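PDB 3IRB: DNA-binding protein from Sulfolobus solfataricus, which is of unknown function but binds zinc and, as a two-domain zinc-ribbon and OB-fold protein, may bind acyl-CoA. Local coordinates for residues C119-N124 / L140-D145. Residues are numbered along the deposited sequence; the frame is centred on the assembly and turned at random.
With SO4 (sulfate ion), chain E.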
loop_
_atom_site.group_PDB
_atom_site.type_symbol
_atom_site.label_atom_id
_atom_site.label_comp_id
_atom_site.label_asym_id
_atom_site.label_seq_id
_atom_site.Cartn_x
_atom_site.Cartn_y
_atom_site.Cartn_z
ATOM N N CYS A 119 -3.380 2.745 1.749
ATOM C CA CYS A 119 -4.594 2.196 1.198
ATOM C C CYS A 119 -5.812 2.854 1.786
ATOM O O CYS A 119 -5.774 3.429 2.876
ATOM C CB CYS A 119 -4.696 0.689 1.543
ATOM S SG CYS A 119 -3.393 -0.366 0.936
ATOM N N TYR A 120 -6.918 2.735 1.055
ATOM C CA TYR A 120 -8.238 2.913 1.618
ATOM C C TYR A 120 -8.680 1.641 2.323
ATOM O O TYR A 120 -8.492 0.538 1.796
ATOM C CB TYR A 120 -9.242 3.157 0.502
ATOM C CG TYR A 120 -9.046 4.438 -0.237
ATOM C CD1 TYR A 120 -9.187 5.668 0.413
ATOM C CD2 TYR A 120 -8.767 4.426 -1.590
ATOM C CE1 TYR A 120 -9.042 6.858 -0.293
ATOM C CE2 TYR A 120 -8.630 5.587 -2.294
ATOM C CZ TYR A 120 -8.763 6.796 -1.654
ATOM O OH TYR A 120 -8.636 7.926 -2.411
ATOM N N ALA A 121 -9.275 1.795 3.503
ATOM C CA ALA A 121 -9.771 0.655 4.284
ATOM C C ALA A 121 -11.205 0.940 4.693
ATOM O O ALA A 121 -11.562 2.092 4.935
ATOM C CB ALA A 121 -8.876 0.408 5.533
ATOM N N GLU A 122 -12.028 -0.100 4.730
ATOM C CA GLU A 122 -13.385 0.014 5.228
ATOM C C GLU A 122 -13.704 -1.229 6.060
ATOM O O GLU A 122 -13.039 -2.248 5.941
ATOM C CB GLU A 122 -14.401 0.271 4.105
ATOM C CG GLU A 122 -14.228 1.690 3.472
ATOM C CD GLU A 122 -15.401 2.211 2.661
ATOM O OE1 GLU A 122 -16.546 1.730 2.839
ATOM O OE2 GLU A 122 -15.154 3.123 1.822
ATOM N N GLY A 123 -14.674 -1.076 6.961
ATOM C CA GLY A 123 -15.103 -2.110 7.854
ATOM C C GLY A 123 -14.807 -1.794 9.325
ATOM O O GLY A 123 -14.737 -0.636 9.741
ATOM N N ASN A 124 -14.625 -2.857 10.092
ATOM C CA ASN A 124 -14.363 -2.781 11.535
ATOM C C ASN A 124 -12.881 -2.618 11.761
ATOM O O ASN A 124 -12.236 -3.447 12.398
ATOM C CB ASN A 124 -14.911 -4.022 12.226
ATOM C CG ASN A 124 -16.387 -4.094 12.135
ATOM O OD1 ASN A 124 -17.074 -3.081 12.283
ATOM N ND2 ASN A 124 -16.912 -5.294 11.872
ATOM N N LEU A 140 -4.902 1.037 -3.522
ATOM C CA LEU A 140 -5.593 -0.185 -3.147
ATOM C C LEU A 140 -6.725 0.053 -2.130
ATOM O O LEU A 140 -6.696 1.008 -1.336
ATOM C CB LEU A 140 -4.631 -1.227 -2.604
ATOM C CG LEU A 140 -3.851 -2.036 -3.673
ATOM C CD1 LEU A 140 -2.901 -1.152 -4.401
ATOM C CD2 LEU A 140 -3.087 -3.241 -3.088
ATOM N N ARG A 141 -7.712 -0.826 -2.188
ATOM C CA ARG A 141 -8.808 -0.866 -1.240
ATOM C C ARG A 141 -8.781 -2.189 -0.504
ATOM O O ARG A 141 -8.727 -3.272 -1.123
ATOM C CB ARG A 141 -10.183 -0.773 -1.922
ATOM C CG ARG A 141 -10.497 0.517 -2.672
ATOM C CD ARG A 141 -12.023 0.590 -2.990
ATOM N NE ARG A 141 -12.436 -0.394 -3.995
ATOM C CZ ARG A 141 -13.191 -1.469 -3.772
ATOM N NH1 ARG A 141 -13.648 -1.750 -2.566
ATOM N NH2 ARG A 141 -13.470 -2.287 -4.767
ATOM N N VAL A 142 -8.898 -2.104 0.814
ATOM C CA VAL A 142 -8.904 -3.276 1.663
ATOM C C VAL A 142 -10.113 -3.213 2.595
ATOM O O VAL A 142 -10.691 -2.146 2.813
ATOM C CB VAL A 142 -7.605 -3.394 2.485
ATOM C CG1 VAL A 142 -6.390 -3.234 1.598
ATOM C CG2 VAL A 142 -7.590 -2.401 3.655
ATOM N N LYS A 143 -10.504 -4.361 3.129
ATOM C CA LYS A 143 -11.530 -4.378 4.148
ATOM C C LYS A 143 -11.036 -5.130 5.364
ATOM O O LYS A 143 -10.163 -6.005 5.253
ATOM C CB LYS A 143 -12.817 -5.020 3.635
ATOM C CG LYS A 143 -12.758 -6.513 3.447
ATOM C CD LYS A 143 -14.148 -7.133 3.639
ATOM C CE LYS A 143 -14.196 -8.560 3.069
ATOM N NZ LYS A 143 -15.428 -9.311 3.512
ATOM N N VAL A 144 -11.602 -4.767 6.509
ATOM C CA VAL A 144 -11.354 -5.434 7.783
ATOM C C VAL A 144 -12.701 -5.971 8.258
ATOM O O VAL A 144 -13.662 -5.214 8.433
ATOM C CB VAL A 144 -10.771 -4.502 8.863
ATOM C CG1 VAL A 144 -10.675 -5.245 10.193
ATOM C CG2 VAL A 144 -9.419 -3.945 8.451
ATOM N N ASP A 145 -12.788 -7.284 8.403
ATOM C CA ASP A 145 -14.030 -7.940 8.873
ATOM C C ASP A 145 -14.258 -7.696 10.378
ATOM O O ASP A 145 -13.307 -7.641 11.179
ATOM C CB ASP A 145 -13.966 -9.454 8.600
ATOM C CG ASP A 145 -14.155 -9.798 7.129
ATOM O OD1 ASP A 145 -14.879 -9.070 6.426
ATOM O OD2 ASP A 145 -13.588 -10.807 6.670
ATOM O OXT ASP A 145 -15.400 -7.546 10.847
HETATM S S SO4 E . -12.306 -1.059 -7.959
HETATM O O1 SO4 E . -13.156 -2.096 -7.414
HETATM O O2 SO4 E . -12.975 -0.357 -9.047
HETATM O O3 SO4 E . -11.098 -1.668 -8.512
HETATM O O4 SO4 E . -11.919 -0.091 -6.916
HETATM O O HOH W 1 -12.049 -5.806 13.668
#
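Val142 lays its CG2 methyl against CB of Ala121, 3.6 Å away, on the buried face of two paired parallel strands. CG2 sits between the backbone N and the carbonyl carbon, where it meets Ala121 CB. Nearby, SG of Cys119 meets CB of Leu140 at 3.8 Å and reaches more loosely to Val142 CG1. Five backbone hydrogen bonds join the two segments, from Tyr120 N to Leu140 O (3.0 Å) through to Asn124 N to Val144 O. Tyr120 and Glu122 each donate N-H to the residue before their bridge partner, Arg141 or Lys143, and accept at C=O from the residue after it, as parallel pairing requires. At the chain end, Asn124 ND2 donates to the terminal OXT of Asp145 at 2.9 Å, with the oxygen near the amide plane. The Asp145 side chain turns to Lys143, whose NZ forms a 3.0 Å salt bridge on the syn lone pair of OD1. Arg141 grips a sulfate, probably from crystallisation, through NE and NH2 at the guanidinium edge; Ser135 also holds this ion. Strand 141-144 lies between strands 114-123 and 132-135, parallel to the first and antiparallel to the second, a mixed pairing characteristic of the OB-fold barrel.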